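Local coordinates for protein 2-methyl-3-hydroxypyridine-5-carboxylic acid oxygenase (Mesorhizobium loti, PDB 3ALJ) that uses a bound FAD to oxygenate 2-methyl-3-hydroxypyridine-5-carboxylic acid, probably opening its pyridine ring, at residues 102-106 against 214-218; 182-187 against 254-259; 79-83 against 93-97. All coordinates share one frame; numbering follows the deposited sequence.

Contact 1. Residues 102-106 against 214-218; sequences RIMTR and YSPCN. With FAD (flavin-adenine dinucleotide), chain B.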
loop_
_atom_site.group_PDB
_atom_site.type_symbol
_atom_site.label_atom_id
_atom_site.label_comp_id
_atom_site.label_asym_id
_atom_site.label_seq_id
_atom_site.Cartn_x
_atom_site.Cartn_y
_atom_site.Cartn_z
ATOM N N ARG A 102 -6.428 10.312 -2.485
ATOM C CA ARG A 102 -5.200 11.075 -2.711
ATOM C C ARG A 102 -4.227 10.219 -3.434
ATOM O O ARG A 102 -4.114 8.981 -3.163
ATOM C CB ARG A 102 -4.552 11.452 -1.338
ATOM C CG ARG A 102 -3.666 12.724 -1.416
ATOM C CD ARG A 102 -4.574 14.015 -1.647
ATOM N NE ARG A 102 -3.743 15.192 -1.482
ATOM C CZ ARG A 102 -4.300 16.402 -1.486
ATOM N NH1 ARG A 102 -5.583 16.572 -1.805
ATOM N NH2 ARG A 102 -3.601 17.462 -1.206
ATOM N N ILE A 103 -3.457 10.784 -4.355
ATOM C CA ILE A 103 -2.372 10.095 -5.092
ATOM C C ILE A 103 -1.087 10.807 -4.695
ATOM O O ILE A 103 -1.026 12.037 -4.531
ATOM C CB ILE A 103 -2.540 10.192 -6.583
ATOM C CG1 ILE A 103 -3.929 9.609 -6.966
ATOM C CG2 ILE A 103 -1.465 9.432 -7.301
ATOM C CD1 ILE A 103 -4.230 9.776 -8.451
ATOM N N MET A 104 -0.029 9.988 -4.525
ATOM C CA MET A 104 1.297 10.556 -4.101
ATOM C C MET A 104 2.360 9.583 -4.538
ATOM O O MET A 104 2.116 8.417 -4.793
ATOM C CB MET A 104 1.385 10.775 -2.585
ATOM C CG MET A 104 1.177 9.415 -1.840
ATOM S SD MET A 104 0.535 9.693 -0.149
ATOM C CE MET A 104 -1.236 10.015 -0.598
ATOM N N THR A 105 3.582 10.082 -4.487
ATOM C CA THR A 105 4.696 9.083 -4.660
ATOM C C THR A 105 4.838 8.280 -3.341
ATOM O O THR A 105 4.551 8.763 -2.270
ATOM C CB THR A 105 6.031 9.787 -5.083
ATOM O OG1 THR A 105 6.544 10.547 -3.973
ATOM C CG2 THR A 105 5.871 10.693 -6.310
ATOM N N ARG A 106 5.381 7.080 -3.557
ATOM C CA ARG A 106 5.714 6.259 -2.425
ATOM C C ARG A 106 6.707 6.934 -1.496
ATOM O O ARG A 106 6.569 6.854 -0.269
ATOM C CB ARG A 106 6.316 4.916 -2.937
ATOM C CG ARG A 106 5.114 4.151 -3.440
ATOM C CD ARG A 106 5.111 2.793 -3.236
ATOM N NE ARG A 106 3.898 2.077 -3.694
ATOM C CZ ARG A 106 3.414 1.000 -3.082
ATOM N NH1 ARG A 106 3.939 0.574 -1.986
ATOM N NH2 ARG A 106 2.386 0.403 -3.630
ATOM N N TYR A 214 -3.018 6.104 -15.350
ATOM C CA TYR A 214 -2.415 7.466 -15.389
ATOM C C TYR A 214 -2.836 8.192 -14.106
ATOM O O TYR A 214 -4.017 8.388 -13.850
ATOM C CB TYR A 214 -2.964 8.158 -16.698
ATOM C CG TYR A 214 -2.701 9.632 -16.827
ATOM C CD1 TYR A 214 -3.501 10.587 -16.167
ATOM C CD2 TYR A 214 -1.599 10.041 -17.515
ATOM C CE1 TYR A 214 -3.231 11.988 -16.326
ATOM C CE2 TYR A 214 -1.292 11.421 -17.702
ATOM C CZ TYR A 214 -2.128 12.294 -17.092
ATOM O OH TYR A 214 -1.856 13.690 -17.122
ATOM N N SER A 215 -1.807 8.572 -13.292
ATOM C CA SER A 215 -2.075 8.940 -11.896
ATOM C C SER A 215 -1.256 10.171 -11.463
ATOM O O SER A 215 -0.105 10.069 -10.989
ATOM C CB SER A 215 -1.692 7.789 -10.965
ATOM O OG SER A 215 -2.456 6.623 -11.369
ATOM N N PRO A 216 -1.787 11.384 -11.688
ATOM C CA PRO A 216 -0.961 12.576 -11.261
ATOM C C PRO A 216 -0.773 12.637 -9.781
ATOM O O PRO A 216 -1.764 12.576 -8.988
ATOM C CB PRO A 216 -1.754 13.817 -11.819
ATOM C CG PRO A 216 -2.613 13.159 -12.964
ATOM C CD PRO A 216 -3.012 11.756 -12.410
ATOM N N CYS A 217 0.459 12.962 -9.368
ATOM C CA CYS A 217 0.784 13.017 -7.936
ATOM C C CYS A 217 0.770 14.455 -7.435
ATOM O O CYS A 217 0.590 14.632 -6.234
ATOM C CB CYS A 217 2.212 12.407 -7.703
ATOM S SG CYS A 217 2.268 10.606 -7.966
ATOM N N ASN A 218 1.122 15.393 -8.292
ATOM C CA ASN A 218 1.294 16.848 -7.898
ATOM C C ASN A 218 1.627 17.549 -9.206
ATOM O O ASN A 218 1.628 16.927 -10.315
ATOM C CB ASN A 218 2.389 17.058 -6.790
ATOM C CG ASN A 218 3.662 16.367 -7.128
ATOM O OD1 ASN A 218 4.226 16.622 -8.192
ATOM N ND2 ASN A 218 4.148 15.454 -6.283
HETATM P PA FAD B . 6.308 -3.420 2.904
HETATM O O1A FAD B . 5.881 -2.106 2.328
HETATM O O2A FAD B . 6.730 -4.462 2.042
HETATM O O5B FAD B . 7.456 -3.079 3.946
HETATM C C5B FAD B . 8.144 -4.142 4.686
HETATM C C4B FAD B . 9.436 -3.460 5.085
HETATM O O4B FAD B . 10.072 -4.503 5.901
HETATM C C3B FAD B . 10.391 -3.199 3.979
HETATM O O3B FAD B . 10.986 -1.891 4.103
HETATM C C2B FAD B . 11.410 -4.392 4.077
HETATM O O2B FAD B . 12.726 -4.058 3.605
HETATM C C1B FAD B . 11.510 -4.629 5.549
HETATM N N9A FAD B . 11.766 -5.985 5.913
HETATM C C8A FAD B . 11.450 -7.151 5.252
HETATM N N7A FAD B . 11.796 -8.231 5.969
HETATM C C5A FAD B . 12.369 -7.745 7.134
HETATM C C6A FAD B . 12.829 -8.375 8.288
HETATM N N6A FAD B . 12.845 -9.748 8.378
HETATM N N1A FAD B . 13.287 -7.583 9.259
HETATM C C2A FAD B . 13.320 -6.249 9.165
HETATM N N3A FAD B . 12.850 -5.563 8.083
HETATM C C4A FAD B . 12.350 -6.352 7.092
HETATM N N1 FAD B . -1.630 -0.188 -1.593
HETATM C C2 FAD B . -2.355 0.906 -1.452
HETATM O O2 FAD B . -2.859 1.253 -0.372
HETATM N N3 FAD B . -2.600 1.724 -2.556
HETATM C C4 FAD B . -2.059 1.439 -3.811
HETATM O O4 FAD B . -2.185 2.307 -4.754
HETATM C C4X FAD B . -1.320 0.275 -3.929
HETATM N N5 FAD B . -0.839 -0.127 -5.222
HETATM C C5X FAD B . -0.161 -1.327 -5.341
HETATM C C6 FAD B . 0.231 -1.803 -6.604
HETATM C C7 FAD B . 0.961 -2.959 -6.719
HETATM C C7M FAD B . 1.393 -3.446 -8.133
HETATM C C8 FAD B . 1.259 -3.713 -5.604
HETATM C C8M FAD B . 2.045 -5.041 -5.696
HETATM C C9 FAD B . 0.868 -3.255 -4.338
HETATM C C9A FAD B . 0.107 -2.068 -4.198
HETATM N N10 FAD B . -0.352 -1.589 -2.893
HETATM C C10 FAD B . -1.087 -0.468 -2.799
HETATM C "C1'" FAD B . -0.059 -2.448 -1.648
HETATM C "C2'" FAD B . 1.129 -1.854 -0.904
HETATM O "O2'" FAD B . 2.259 -1.776 -1.798
HETATM C "C3'" FAD B . 1.545 -2.808 0.231
HETATM O "O3'" FAD B . 0.309 -3.427 0.751
HETATM C "C4'" FAD B . 2.180 -2.146 1.383
HETATM O "O4'" FAD B . 3.425 -1.565 0.901
HETATM C "C5'" FAD B . 2.547 -3.117 2.456
HETATM O "O5'" FAD B . 3.179 -2.407 3.517
HETATM P P FAD B . 3.942 -3.270 4.599
HETATM O O1P FAD B . 4.540 -2.290 5.516
HETATM O O2P FAD B . 3.086 -4.367 5.153
HETATM O O3P FAD B . 5.091 -4.043 3.764
HETATM O O HOH W 1 3.747 13.032 -4.009
#

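Contact 2. Residues 182-187 against 254-259; sequences LIVPRM and PCLIEA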
loop_
_atom_site.group_PDB
_atom_site.type_symbol
_atom_site.label_atom_id
_atom_site.label_comp_id
_atom_site.label_asym_id
_atom_site.label_seq_id
_atom_site.Cartn_x
_atom_site.Cartn_y
_atom_site.Cartn_z
ATOM N N LEU A 182 6.175 3.700 -12.602
ATOM C CA LEU A 182 7.235 4.693 -12.760
ATOM C C LEU A 182 6.683 6.076 -12.416
ATOM O O LEU A 182 5.479 6.359 -12.481
ATOM C CB LEU A 182 7.680 4.806 -14.240
ATOM C CG LEU A 182 7.941 3.504 -14.942
ATOM C CD1 LEU A 182 8.133 3.553 -16.431
ATOM C CD2 LEU A 182 9.233 2.948 -14.414
ATOM N N ILE A 183 7.628 6.967 -12.001
ATOM C CA ILE A 183 7.415 8.397 -11.900
ATOM C C ILE A 183 8.119 9.079 -13.013
ATOM O O ILE A 183 9.367 8.886 -13.200
ATOM C CB ILE A 183 7.835 8.954 -10.521
ATOM C CG1 ILE A 183 7.227 8.217 -9.304
ATOM C CG2 ILE A 183 7.579 10.453 -10.452
ATOM C CD1 ILE A 183 5.626 8.223 -9.291
ATOM N N VAL A 184 7.369 9.901 -13.743
ATOM C CA VAL A 184 7.908 10.772 -14.817
ATOM C C VAL A 184 7.385 12.186 -14.607
ATOM O O VAL A 184 6.467 12.471 -13.839
ATOM C CB VAL A 184 7.537 10.273 -16.238
ATOM C CG1 VAL A 184 8.146 8.870 -16.416
ATOM C CG2 VAL A 184 5.997 10.196 -16.392
ATOM N N PRO A 185 7.985 13.183 -15.261
ATOM C CA PRO A 185 7.416 14.518 -15.267
ATOM C C PRO A 185 6.004 14.562 -15.861
ATOM O O PRO A 185 5.676 13.708 -16.722
ATOM C CB PRO A 185 8.430 15.330 -16.162
ATOM C CG PRO A 185 9.619 14.525 -16.195
ATOM C CD PRO A 185 9.189 13.070 -16.110
ATOM N N ARG A 186 5.198 15.494 -15.347
ATOM C CA ARG A 186 3.845 15.667 -15.872
ATOM C C ARG A 186 3.749 15.974 -17.374
ATOM O O ARG A 186 2.802 15.525 -18.002
ATOM C CB ARG A 186 3.145 16.762 -15.119
ATOM C CG ARG A 186 2.867 16.412 -13.613
ATOM C CD ARG A 186 1.659 15.461 -13.412
ATOM N NE ARG A 186 0.418 15.887 -14.041
ATOM C CZ ARG A 186 -0.479 16.685 -13.493
ATOM N NH1 ARG A 186 -0.384 17.221 -12.258
ATOM N NH2 ARG A 186 -1.573 16.921 -14.193
ATOM N N MET A 187 4.722 16.741 -17.910
ATOM C CA MET A 187 4.698 17.180 -19.313
ATOM C C MET A 187 3.339 17.786 -19.668
ATOM O O MET A 187 2.834 17.531 -20.767
ATOM C CB MET A 187 5.023 16.012 -20.265
ATOM C CG MET A 187 6.281 15.145 -19.875
ATOM S SD MET A 187 7.733 16.201 -19.742
ATOM C CE MET A 187 8.064 16.525 -21.546
ATOM N N PRO A 254 4.643 12.229 -24.901
ATOM C CA PRO A 254 5.680 13.065 -24.177
ATOM C C PRO A 254 6.142 12.409 -22.842
ATOM O O PRO A 254 7.354 12.253 -22.574
ATOM C CB PRO A 254 4.979 14.391 -23.960
ATOM C CG PRO A 254 3.894 14.422 -25.099
ATOM C CD PRO A 254 3.432 12.980 -25.244
ATOM N N CYS A 255 5.156 11.851 -22.098
ATOM C CA CYS A 255 5.482 11.127 -20.846
ATOM C C CYS A 255 6.115 9.798 -21.078
ATOM O O CYS A 255 7.017 9.467 -20.241
ATOM C CB CYS A 255 4.144 10.934 -20.094
ATOM S SG CYS A 255 3.308 12.499 -19.646
ATOM N N LEU A 256 5.701 9.035 -22.087
ATOM C CA LEU A 256 6.293 7.759 -22.388
ATOM C C LEU A 256 7.778 7.906 -22.815
ATOM O O LEU A 256 8.599 7.047 -22.473
ATOM C CB LEU A 256 5.512 6.937 -23.373
ATOM C CG LEU A 256 4.095 6.525 -22.842
ATOM C CD1 LEU A 256 3.257 6.073 -24.065
ATOM C CD2 LEU A 256 4.268 5.464 -21.829
ATOM N N ILE A 257 8.080 9.004 -23.530
ATOM C CA ILE A 257 9.493 9.187 -23.919
ATOM C C ILE A 257 10.288 9.370 -22.632
ATOM O O ILE A 257 11.399 8.809 -22.523
ATOM C CB ILE A 257 9.578 10.425 -24.867
ATOM C CG1 ILE A 257 9.061 10.003 -26.249
ATOM C CG2 ILE A 257 11.059 10.972 -24.946
ATOM C CD1 ILE A 257 8.839 11.207 -27.206
ATOM N N GLU A 258 9.780 10.138 -21.627
ATOM C CA GLU A 258 10.507 10.268 -20.351
ATOM C C GLU A 258 10.597 8.934 -19.645
ATOM O O GLU A 258 11.655 8.555 -19.091
ATOM C CB GLU A 258 9.933 11.318 -19.415
ATOM C CG GLU A 258 9.791 12.697 -20.149
ATOM C CD GLU A 258 11.160 13.228 -20.601
ATOM O OE1 GLU A 258 12.135 13.045 -19.864
ATOM O OE2 GLU A 258 11.243 13.762 -21.769
ATOM N N ALA A 259 9.535 8.111 -19.746
ATOM C CA ALA A 259 9.589 6.799 -19.088
ATOM C C ALA A 259 10.608 5.852 -19.586
ATOM O O ALA A 259 11.220 5.033 -18.841
ATOM C CB ALA A 259 8.169 6.121 -19.150
#

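Contact 3. Residues 79-83 against 93-97; sequences PPTYE and KETFN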
loop_
_atom_site.group_PDB
_atom_site.type_symbol
_atom_site.label_atom_id
_atom_site.label_comp_id
_atom_site.label_asym_id
_atom_site.label_seq_id
_atom_site.Cartn_x
_atom_site.Cartn_y
_atom_site.Cartn_z
ATOM N N PRO A 79 -7.183 13.998 -7.749
ATOM C CA PRO A 79 -7.716 14.344 -9.073
ATOM C C PRO A 79 -9.194 14.826 -8.980
ATOM O O PRO A 79 -9.939 14.442 -8.097
ATOM C CB PRO A 79 -7.689 12.981 -9.845
ATOM C CG PRO A 79 -6.576 12.226 -9.136
ATOM C CD PRO A 79 -6.793 12.547 -7.641
ATOM N N PRO A 80 -9.567 15.654 -10.013
ATOM C CA PRO A 80 -11.009 16.040 -10.036
ATOM C C PRO A 80 -11.909 14.891 -10.253
ATOM O O PRO A 80 -13.061 14.983 -9.865
ATOM C CB PRO A 80 -11.148 16.908 -11.275
ATOM C CG PRO A 80 -9.747 17.358 -11.581
ATOM C CD PRO A 80 -8.715 16.308 -11.014
ATOM N N THR A 81 -11.500 13.816 -10.926
ATOM C CA THR A 81 -12.301 12.662 -11.139
ATOM C C THR A 81 -11.395 11.432 -11.357
ATOM O O THR A 81 -10.222 11.584 -11.746
ATOM C CB THR A 81 -13.254 12.811 -12.367
ATOM O OG1 THR A 81 -14.217 11.709 -12.286
ATOM C CG2 THR A 81 -12.618 12.915 -13.642
ATOM N N TYR A 82 -11.977 10.264 -11.029
ATOM C CA TYR A 82 -11.351 8.964 -11.407
ATOM C C TYR A 82 -12.099 8.493 -12.656
ATOM O O TYR A 82 -13.249 8.103 -12.631
ATOM C CB TYR A 82 -11.523 8.027 -10.227
ATOM C CG TYR A 82 -10.767 6.754 -10.331
ATOM C CD1 TYR A 82 -10.924 5.886 -11.465
ATOM C CD2 TYR A 82 -9.877 6.369 -9.306
ATOM C CE1 TYR A 82 -10.187 4.655 -11.496
ATOM C CE2 TYR A 82 -9.194 5.150 -9.342
ATOM C CZ TYR A 82 -9.349 4.345 -10.421
ATOM O OH TYR A 82 -8.727 3.081 -10.474
ATOM N N GLU A 83 -11.341 8.625 -13.795
ATOM C CA GLU A 83 -11.909 8.339 -15.128
ATOM C C GLU A 83 -11.420 6.932 -15.620
ATOM O O GLU A 83 -10.290 6.572 -15.333
ATOM C CB GLU A 83 -11.544 9.453 -16.076
ATOM C CG GLU A 83 -12.107 9.252 -17.476
ATOM C CD GLU A 83 -11.878 10.469 -18.386
ATOM O OE1 GLU A 83 -11.020 11.313 -18.083
ATOM O OE2 GLU A 83 -12.477 10.452 -19.481
ATOM N N LYS A 93 -16.789 8.289 -15.133
ATOM C CA LYS A 93 -16.117 9.270 -14.315
ATOM C C LYS A 93 -16.709 9.232 -12.949
ATOM O O LYS A 93 -17.964 9.314 -12.796
ATOM C CB LYS A 93 -16.354 10.712 -14.929
ATOM C CG LYS A 93 -15.396 10.924 -16.178
ATOM C CD LYS A 93 -15.650 12.352 -16.718
ATOM C CE LYS A 93 -14.673 12.602 -17.831
ATOM N NZ LYS A 93 -14.963 13.976 -18.442
ATOM N N GLU A 94 -15.826 8.931 -11.988
ATOM C CA GLU A 94 -16.379 8.633 -10.624
ATOM C C GLU A 94 -15.701 9.542 -9.627
ATOM O O GLU A 94 -14.466 9.768 -9.644
ATOM C CB GLU A 94 -16.035 7.142 -10.254
ATOM C CG GLU A 94 -16.783 6.158 -11.128
ATOM C CD GLU A 94 -16.270 4.736 -10.929
ATOM O OE1 GLU A 94 -15.343 4.324 -11.617
ATOM O OE2 GLU A 94 -16.865 4.030 -10.097
ATOM N N THR A 95 -16.500 10.065 -8.672
ATOM C CA THR A 95 -15.967 10.946 -7.602
ATOM C C THR A 95 -16.427 10.472 -6.235
ATOM O O THR A 95 -16.104 11.133 -5.234
ATOM C CB THR A 95 -16.315 12.427 -7.830
ATOM O OG1 THR A 95 -17.728 12.538 -7.808
ATOM C CG2 THR A 95 -15.707 12.960 -9.104
ATOM N N PHE A 96 -17.194 9.387 -6.108
ATOM C CA PHE A 96 -17.402 8.721 -4.792
ATOM C C PHE A 96 -18.134 9.538 -3.762
ATOM O O PHE A 96 -17.896 9.415 -2.582
ATOM C CB PHE A 96 -16.007 8.299 -4.183
ATOM C CG PHE A 96 -14.954 7.845 -5.250
ATOM C CD1 PHE A 96 -15.263 6.783 -6.097
ATOM C CD2 PHE A 96 -13.713 8.428 -5.340
ATOM C CE1 PHE A 96 -14.343 6.332 -7.050
ATOM C CE2 PHE A 96 -12.761 7.977 -6.267
ATOM C CZ PHE A 96 -13.086 6.935 -7.102
ATOM N N ASN A 97 -18.992 10.428 -4.253
ATOM C CA ASN A 97 -19.798 11.287 -3.360
ATOM C C ASN A 97 -18.941 11.934 -2.276
ATOM O O ASN A 97 -19.278 11.955 -1.097
ATOM C CB ASN A 97 -20.975 10.574 -2.784
ATOM C CG ASN A 97 -22.023 11.652 -2.218
ATOM O OD1 ASN A 97 -22.121 12.854 -2.716
ATOM N ND2 ASN A 97 -22.726 11.260 -1.147
HETATM O O HOH W 2 -14.107 5.659 -13.547
HETATM O O HOH W 3 -13.249 12.580 -20.840
#

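Contact 1. Residues 102-106 against 214-218
Ile103 lays its branched side chain over the backbone of Pro216. Its CB is 3.5 Å from Pro216 O, and CD1 and CG2 border that oxygen. Pro216 O is thus buried against hydrocarbon and has no hydrogen-bonding partner in the model. With CG1 anti to the carbonyl carbon (chi1 -57°), CG2 falls anti to the backbone N and meets Ser215 CB and Cys217 SG, each at 4.0 Å. The thiol of Cys217 reaches past it to the next strand residues, with SG 3.6 Å from Met104 C and 4.0 Å from Thr105 CG2. No direct hydrogen bond joins the segments. Water 1 links them instead: it accepts from Thr105 N at 3.0 Å and, weakly, from Asn218 ND2. Thr105 is the N-cap of helix 106-119; its OG1 bonds His108 N. At the start of that helix Arg106 grips the cofactor: NH1 and NH2 both donate to the ribityl hydroxyl O2' of FAD, at 2.9 and 2.8 Å, and NE is held by Gly52 O. Strand 101-105 pairs with strand 52-56, whose Tyr54 bonds Ser215 OG. Strand 211-216 belongs to the large mixed sheet, between strands 199-203 and 221-228, so the contact joins two sheets beside the flavin.

Contact 2. Residues 182-187 against 254-259
Val184 and Leu182 of strand 170-185 pack against Ala259 in a helix-on-sheet contact, where helix 253-260 lies against the large mixed sheet. The short strand and helix axes approach to 7.7 Å, and their directions differ by 122°. No hydrogen bond crosses between the segments.

The tight part is apolar and buried. Alternate strand residues, Leu182 and Val184, turn toward the helix. Leu182 CD1 touches the methyl of Ala259, with CB 3.7 Å away. Val184 CG1 lies over the helix backbone, 3.7 Å from Ala259 CA, and CG2 faces the turn at Cys255. The small side chain of Ala259 probably allows this close approach. Val184 CG1 is placed opposite the carbonyl carbon (chi1 -61°), which points it at Ala259. Leu222 of the neighbouring strand 221-228 packs on both Val184 and Cys255, and Leu191 of helix 188-191 also covers Cys255.

The other side is looser and nearer solvent. Pro185 CD rests on Glu258 CB at 3.8 Å, the two side chains crossing at about a right angle. Met187 bends at chi2 and chi3, which carries SD across the stem of Glu258, 4.1 Å from CG. Its CB meets Pro254 CB at 4.0 Å. Only the aliphatic part of Glu258 serves this contact; its carboxylate forms a salt bridge with Lys261. Arg186 turns away from the helix, and its guanidinium pairs with Asp197.

On the flank away from Glu258 sits the thiol of Cys255. Its SG is 4.0 Å from Met187 CB and 3.5 Å from Arg186 O, under the bend where the strand ends.

Contact 3. Residues 79-83 against 93-97
The beta hairpin of strands 82-86 and 89-94 begins and ends here, at the edge of the large mixed sheet. Tyr82 and Glu94 form an antiparallel hydrogen-bonded pair. Tyr82 N donates to Glu94 O at 2.9 Å with a nearly straight N-H...O angle of 165°. Glu94 N returns a bond to Tyr82 O at 2.8 Å. Water 2 also sits near Tyr82 O and the Glu94 carboxylate.

Glu83 and Lys93 are the neighbouring non-hydrogen-bonded pair. Their side chains run alongside each other in the same direction, both extended beyond CG. Glu83 CG lies 3.9 Å from Lys93 CG. Glu83 OE2 and Lys93 NZ stay 4.4 Å apart, too far for a salt bridge. Water 3 stands between them, donating to OE2 at 2.6 Å and weakly accepting from NZ. Ser90 and Trp85 also bond Glu83 OE2, and Lys93 NZ has its salt bridge with Glu195. Without this carboxylate, as with an alanine here, Ser90 OG and Trp85 NE1 would probably lose their shared partner and the Lys93 stem its neighbour.

On the Tyr82 side the Phe96 ring closes the end of the pair. Its CZ meets Tyr82 CB at 3.7 Å, and Tyr82 CD2 lies in the plane of the Phe96 ring, at its edge. Phe358 sets its ring edge-to-face with both Tyr82 and Phe96. Strand 82-86 pairs on its other side with strand 199-203, while strand 89-94 is outermost in the sheet; Phe96 reaches back to Trp101 of strand 101-105.

All three contacts reach the large mixed sheet. Contact 1 is buried beside the flavin, joining that sheet to the two-stranded sheet of 52-56 and 101-105. Contact 2 packs a helix on the sheet and is partly buried. Contact 3, at the hairpin edge, is mostly buried but has three exposed residues. Only contact 3 has direct hydrogen bonds between its segments, with water bridges and a nearby Glu-Lys pair. Contact 1 is mainly apolar packing with one bridging water, and contact 2 is apolar. Contacts 1 and 2 meet where Arg186 NH1 probably bonds Asn218 O, at 2.8 Å. Contacts 1 and 3 meet through Ile103 CD1 and Pro79 CG. Contacts 2 and 3 do not touch.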